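Local coordinates for sister chromatid cohesion protein (Chaetomium thermophilum, PDB 5T8V) that probably helps load cohesin onto chromatin, this chain being the HEAT-repeat C-terminal part of the longer Scc2 protein, at residues P305-I310 with D406-D411; D299-Q304 with F412-D417. One frame throughout, in Å; residues are numbered along the deposited sequence.

Interaction 1: P305-I310 with D406-D411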
loop_
_atom_site.group_PDB
_atom_site.type_symbol
_atom_site.label_atom_id
_atom_site.label_comp_id
_atom_site.label_asym_id
_atom_site.label_seq_id
_atom_site.Cartn_x
_atom_site.Cartn_y
_atom_site.Cartn_z
ATOM N N PRO A 305 -13.091 31.964 -9.900
ATOM C CA PRO A 305 -14.041 32.404 -10.937
ATOM C C PRO A 305 -13.741 31.853 -12.318
ATOM O O PRO A 305 -14.672 31.647 -13.108
ATOM C CB PRO A 305 -13.909 33.932 -10.895
ATOM C CG PRO A 305 -12.540 34.174 -10.377
ATOM C CD PRO A 305 -12.284 33.080 -9.385
ATOM N N VAL A 306 -12.470 31.607 -12.642
ATOM C CA VAL A 306 -12.145 31.035 -13.943
ATOM C C VAL A 306 -12.812 29.674 -14.105
ATOM O O VAL A 306 -13.293 29.329 -15.190
ATOM C CB VAL A 306 -10.619 30.944 -14.125
ATOM C CG1 VAL A 306 -10.001 30.028 -13.073
ATOM C CG2 VAL A 306 -10.276 30.468 -15.529
ATOM N N SER A 307 -12.849 28.877 -13.035
ATOM C CA SER A 307 -13.537 27.591 -13.098
ATOM C C SER A 307 -15.006 27.786 -13.448
ATOM O O SER A 307 -15.538 27.135 -14.358
ATOM C CB SER A 307 -13.393 26.855 -11.765
ATOM O OG SER A 307 -12.035 26.570 -11.472
ATOM N N ALA A 308 -15.677 28.694 -12.736
ATOM C CA ALA A 308 -17.081 28.972 -13.015
ATOM C C ALA A 308 -17.283 29.383 -14.466
ATOM O O ALA A 308 -18.245 28.952 -15.114
ATOM C CB ALA A 308 -17.594 30.061 -12.076
ATOM N N LEU A 309 -16.386 30.216 -14.999
ATOM C CA LEU A 309 -16.536 30.660 -16.381
ATOM C C LEU A 309 -16.341 29.502 -17.349
ATOM O O LEU A 309 -17.136 29.318 -18.273
ATOM C CB LEU A 309 -15.553 31.788 -16.695
ATOM C CG LEU A 309 -15.561 32.234 -18.164
ATOM C CD1 LEU A 309 -16.935 32.758 -18.563
ATOM C CD2 LEU A 309 -14.497 33.277 -18.420
ATOM N N ILE A 310 -15.277 28.720 -17.163
ATOM C CA ILE A 310 -15.043 27.552 -18.012
ATOM C C ILE A 310 -16.295 26.688 -18.071
ATOM O O ILE A 310 -16.816 26.376 -19.152
ATOM C CB ILE A 310 -13.832 26.754 -17.493
ATOM C CG1 ILE A 310 -12.534 27.541 -17.708
ATOM C CG2 ILE A 310 -13.754 25.376 -18.154
ATOM C CD1 ILE A 310 -12.111 27.692 -19.163
ATOM N N ASP A 406 -4.538 20.932 -11.111
ATOM C CA ASP A 406 -5.021 20.481 -9.810
ATOM C C ASP A 406 -6.152 21.367 -9.304
ATOM O O ASP A 406 -7.159 20.866 -8.788
ATOM C CB ASP A 406 -3.874 20.453 -8.799
ATOM C CG ASP A 406 -2.909 19.306 -9.039
ATOM O OD1 ASP A 406 -3.318 18.293 -9.646
ATOM O OD2 ASP A 406 -1.740 19.415 -8.610
ATOM N N LEU A 407 -6.008 22.687 -9.442
ATOM C CA LEU A 407 -7.041 23.602 -8.965
ATOM C C LEU A 407 -8.342 23.415 -9.738
ATOM O O LEU A 407 -9.430 23.366 -9.148
ATOM C CB LEU A 407 -6.549 25.045 -9.081
ATOM C CG LEU A 407 -5.777 25.583 -7.875
ATOM C CD1 LEU A 407 -5.058 26.872 -8.234
ATOM C CD2 LEU A 407 -6.722 25.810 -6.705
ATOM N N PHE A 408 -8.250 23.316 -11.065
ATOM C CA PHE A 408 -9.438 23.061 -11.869
ATOM C C PHE A 408 -10.122 21.776 -11.429
ATOM O O PHE A 408 -11.342 21.743 -11.237
ATOM C CB PHE A 408 -9.068 22.991 -13.351
ATOM C CG PHE A 408 -8.943 24.332 -14.010
ATOM C CD1 PHE A 408 -10.037 25.173 -14.108
ATOM C CD2 PHE A 408 -7.735 24.745 -14.547
ATOM C CE1 PHE A 408 -9.928 26.407 -14.718
ATOM C CE2 PHE A 408 -7.618 25.977 -15.159
ATOM C CZ PHE A 408 -8.715 26.809 -15.247
ATOM N N VAL A 409 -9.349 20.703 -11.262
ATOM C CA VAL A 409 -9.940 19.437 -10.845
ATOM C C VAL A 409 -10.634 19.596 -9.500
ATOM O O VAL A 409 -11.754 19.113 -9.305
ATOM C CB VAL A 409 -8.868 18.331 -10.808
ATOM C CG1 VAL A 409 -9.432 17.048 -10.201
ATOM C CG2 VAL A 409 -8.355 18.057 -12.214
ATOM N N GLU A 410 -9.992 20.283 -8.556
ATOM C CA GLU A 410 -10.599 20.471 -7.242
ATOM C C GLU A 410 -11.936 21.197 -7.353
ATOM O O GLU A 410 -12.932 20.787 -6.743
ATOM C CB GLU A 410 -9.641 21.233 -6.328
ATOM C CG GLU A 410 -8.465 20.399 -5.836
ATOM C CD GLU A 410 -7.504 21.198 -4.975
ATOM O OE1 GLU A 410 -6.553 21.789 -5.531
ATOM O OE2 GLU A 410 -7.708 21.241 -3.743
ATOM N N ASP A 411 -11.981 22.276 -8.139
ATOM C CA ASP A 411 -13.232 23.015 -8.284
ATOM C C ASP A 411 -14.302 22.167 -8.966
ATOM O O ASP A 411 -15.470 22.186 -8.559
ATOM C CB ASP A 411 -12.992 24.307 -9.058
ATOM C CG ASP A 411 -12.296 25.361 -8.223
ATOM O OD1 ASP A 411 -11.627 24.990 -7.237
ATOM O OD2 ASP A 411 -12.422 26.558 -8.546
#
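Ser307 and Asp411 meet where helix 305-315 passes helix 402-414, and the hydroxyl OG of Ser307 gives its hydrogen to OD2 of Asp411 at 3.0 Å. It comes from above the carboxylate plane, 43° out of it. The same OD2 also takes the backbone N-H of Gln304, at the N-cap position just before helix 305-315, while OD1 makes a salt bridge with Arg293. Both carboxylate oxygens are thus occupied in a buried setting, and the nearby arginine would probably favour the charged form. A leucine in place of Asp411 would probably leave Arg293 without this counter-charge, and the Gln304 N-H and the Ser307 hydroxyl without this acceptor.

The axes of the two short helical segments approach to 9.8 Å and cross at -67°, a steep helix-helix packing within the HEAT-repeat solenoid of Scc2. The backbones come nearest at Ser307 and Phe408. CG of Phe408 sits beside the backbone N (chi1 -82°), anti to the carbonyl carbon, and the ring reaches helix 305-315, its CD1 3.6 Å from Ser307 OG. Farther out, ring atom CE1 meets Val306 CG1 at 4.0 Å, and CZ lies equally near Val306 CG2. Ile310 brings only CG1 to the ring, at 4.1 Å from CE1. Both aliphatic side chains cross Phe408 at about a right angle, and Leu280 and Leu283 also touch the ring. The other side of helix 402-414 is looser: Asp406 is partly exposed and pairs with Arg402, whereas Glu410 faces solvent with a long, weak ion pair to Arg293.

Interaction 2: D299-Q304 with F412-D417; sequences DGSSIQ and FITCLD
Ile303 and Cys415 make the buried half of this contact, and Ile303 is the side chain to follow. Its CB, directed at the 412-417 segment, sits beside the Asp411 carboxylate; the residue belongs to the short strand 302-303, which pairs antiparallel with 295-296 through backbone bonds to Phe295. From CB the branch CG2, anti to the carbonyl carbon, touches Cys415 SG at 3.8 Å and lies 4.3 Å from Thr414 CG2. The other branch leaves through CG1, and chi2 of 173° extends it to CD1, which reaches the same sulfur at 4.0 Å and also touches Ala308 of helix 305-315.

Toward the more open side, Thr414 turns its methyl CG2 to Ser301, 3.7 Å from OG, while its own OG1 bonds back to the carbonyl of Glu410. Ser301 OG donates to the syn lone pair of Asp299 OD1 at 2.9 Å. Ser301 N reaches that oxygen from above the carboxylate plane, closing an Asx turn.

With Ser301 OG bonded to Asp299 and Thr414 OG1 to Glu410, the segments meet through methyl groups, a sulfur and the flank of a serine, a fit resting on shape and van der Waals contact, with no hydrogen bond between them.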
loop_
_atom_site.group_PDB
_atom_site.type_symbol
_atom_site.label_atom_id
_atom_site.label_comp_id
_atom_site.label_asym_id
_atom_site.label_seq_id
_atom_site.Cartn_x
_atom_site.Cartn_y
_atom_site.Cartn_z
ATOM N N ASP A 299 -24.869 27.222 -2.562
ATOM C CA ASP A 299 -24.822 26.155 -1.568
ATOM C C ASP A 299 -23.820 26.428 -0.452
ATOM O O ASP A 299 -23.851 25.724 0.563
ATOM C CB ASP A 299 -24.490 24.823 -2.245
ATOM C CG ASP A 299 -23.046 24.737 -2.696
ATOM O OD1 ASP A 299 -22.406 25.797 -2.863
ATOM O OD2 ASP A 299 -22.554 23.606 -2.890
ATOM N N GLY A 300 -22.938 27.416 -0.610
ATOM C CA GLY A 300 -21.989 27.796 0.416
ATOM C C GLY A 300 -20.539 27.542 0.060
ATOM O O GLY A 300 -19.654 28.201 0.623
ATOM N N SER A 301 -20.266 26.610 -0.850
ATOM C CA SER A 301 -18.896 26.319 -1.241
ATOM C C SER A 301 -18.347 27.452 -2.111
ATOM O O SER A 301 -19.037 28.426 -2.429
ATOM C CB SER A 301 -18.825 24.980 -1.972
ATOM O OG SER A 301 -19.652 24.983 -3.121
ATOM N N SER A 302 -17.082 27.315 -2.504
ATOM C CA SER A 302 -16.386 28.361 -3.237
ATOM C C SER A 302 -15.469 27.746 -4.281
ATOM O O SER A 302 -14.821 26.725 -4.031
ATOM C CB SER A 302 -15.574 29.248 -2.289
ATOM O OG SER A 302 -16.392 29.757 -1.250
ATOM N N ILE A 303 -15.425 28.379 -5.454
ATOM C CA ILE A 303 -14.535 28.000 -6.540
ATOM C C ILE A 303 -13.865 29.265 -7.054
ATOM O O ILE A 303 -14.318 30.381 -6.799
ATOM C CB ILE A 303 -15.278 27.279 -7.686
ATOM C CG1 ILE A 303 -16.498 28.098 -8.121
ATOM C CG2 ILE A 303 -15.687 25.879 -7.250
ATOM C CD1 ILE A 303 -17.194 27.564 -9.353
ATOM N N GLN A 304 -12.769 29.082 -7.779
ATOM C CA GLN A 304 -12.163 30.255 -8.394
ATOM C C GLN A 304 -12.963 30.660 -9.632
ATOM O O GLN A 304 -13.469 29.797 -10.353
ATOM C CB GLN A 304 -10.703 29.993 -8.765
ATOM C CG GLN A 304 -10.456 28.744 -9.576
ATOM C CD GLN A 304 -9.006 28.611 -10.000
ATOM O OE1 GLN A 304 -8.244 29.576 -9.962
ATOM N NE2 GLN A 304 -8.617 27.405 -10.399
ATOM N N PHE A 412 -13.925 21.417 -10.005
ATOM C CA PHE A 412 -14.891 20.554 -10.678
ATOM C C PHE A 412 -15.460 19.517 -9.717
ATOM O O PHE A 412 -16.670 19.268 -9.706
ATOM C CB PHE A 412 -14.236 19.867 -11.879
ATOM C CG PHE A 412 -13.694 20.819 -12.916
ATOM C CD1 PHE A 412 -14.172 22.115 -13.016
ATOM C CD2 PHE A 412 -12.704 20.410 -13.796
ATOM C CE1 PHE A 412 -13.670 22.983 -13.970
ATOM C CE2 PHE A 412 -12.201 21.272 -14.751
ATOM C CZ PHE A 412 -12.684 22.558 -14.838
ATOM N N ILE A 413 -14.601 18.897 -8.906
ATOM C CA ILE A 413 -15.076 17.959 -7.892
ATOM C C ILE A 413 -16.056 18.652 -6.955
ATOM O O ILE A 413 -17.123 18.116 -6.636
ATOM C CB ILE A 413 -13.890 17.362 -7.111
ATOM C CG1 ILE A 413 -12.936 16.606 -8.045
ATOM C CG2 ILE A 413 -14.389 16.446 -5.998
ATOM C CD1 ILE A 413 -13.493 15.345 -8.639
ATOM N N THR A 414 -15.703 19.853 -6.492
ATOM C CA THR A 414 -16.589 20.584 -5.593
ATOM C C THR A 414 -17.980 20.737 -6.192
ATOM O O THR A 414 -18.987 20.617 -5.485
ATOM C CB THR A 414 -15.990 21.954 -5.268
ATOM O OG1 THR A 414 -14.814 21.783 -4.470
ATOM C CG2 THR A 414 -16.987 22.831 -4.509
ATOM N N CYS A 415 -18.056 20.995 -7.496
ATOM C CA CYS A 415 -19.321 21.229 -8.176
ATOM C C CYS A 415 -19.896 19.969 -8.812
ATOM O O CYS A 415 -20.901 20.060 -9.521
ATOM C CB CYS A 415 -19.147 22.302 -9.252
ATOM S SG CYS A 415 -18.680 23.922 -8.627
ATOM N N LEU A 416 -19.286 18.805 -8.576
ATOM C CA LEU A 416 -19.725 17.581 -9.241
ATOM C C LEU A 416 -21.212 17.332 -9.021
ATOM O O LEU A 416 -21.975 17.163 -9.979
ATOM C CB LEU A 416 -18.901 16.393 -8.740
ATOM C CG LEU A 416 -19.315 15.004 -9.240
ATOM C CD1 LEU A 416 -19.251 14.916 -10.760
ATOM C CD2 LEU A 416 -18.439 13.932 -8.612
ATOM N N ASP A 417 -21.644 17.309 -7.759
ATOM C CA ASP A 417 -23.026 17.000 -7.417
ATOM C C ASP A 417 -23.886 18.247 -7.277
ATOM O O ASP A 417 -24.891 18.224 -6.556
ATOM C CB ASP A 417 -23.078 16.168 -6.134
ATOM C CG ASP A 417 -22.491 16.892 -4.938
ATOM O OD1 ASP A 417 -21.622 17.770 -5.133
ATOM O OD2 ASP A 417 -22.896 16.578 -3.797
#

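In the fold
Helix 402-414 serves both contacts: interaction 1 uses its middle, and interaction 2 its C-terminal end with the residues that follow. Across from it, strand 302-303 leads directly into helix 305-315, and the two contact centres lie about 9 Å apart. The bond that ties them runs from Gln304 N to Asp411 OD2, 2.7 Å long, and they touch again at Ala308, whose CB packs 3.7 Å from Ile303 CD1. Together they bring the two-stranded hairpin of 295-296 and 302-303 and the helix after it against helix 402-414, roughly a hundred residues on. Both lie about 30 Å from the centre of the elongated chain, on the same side of it.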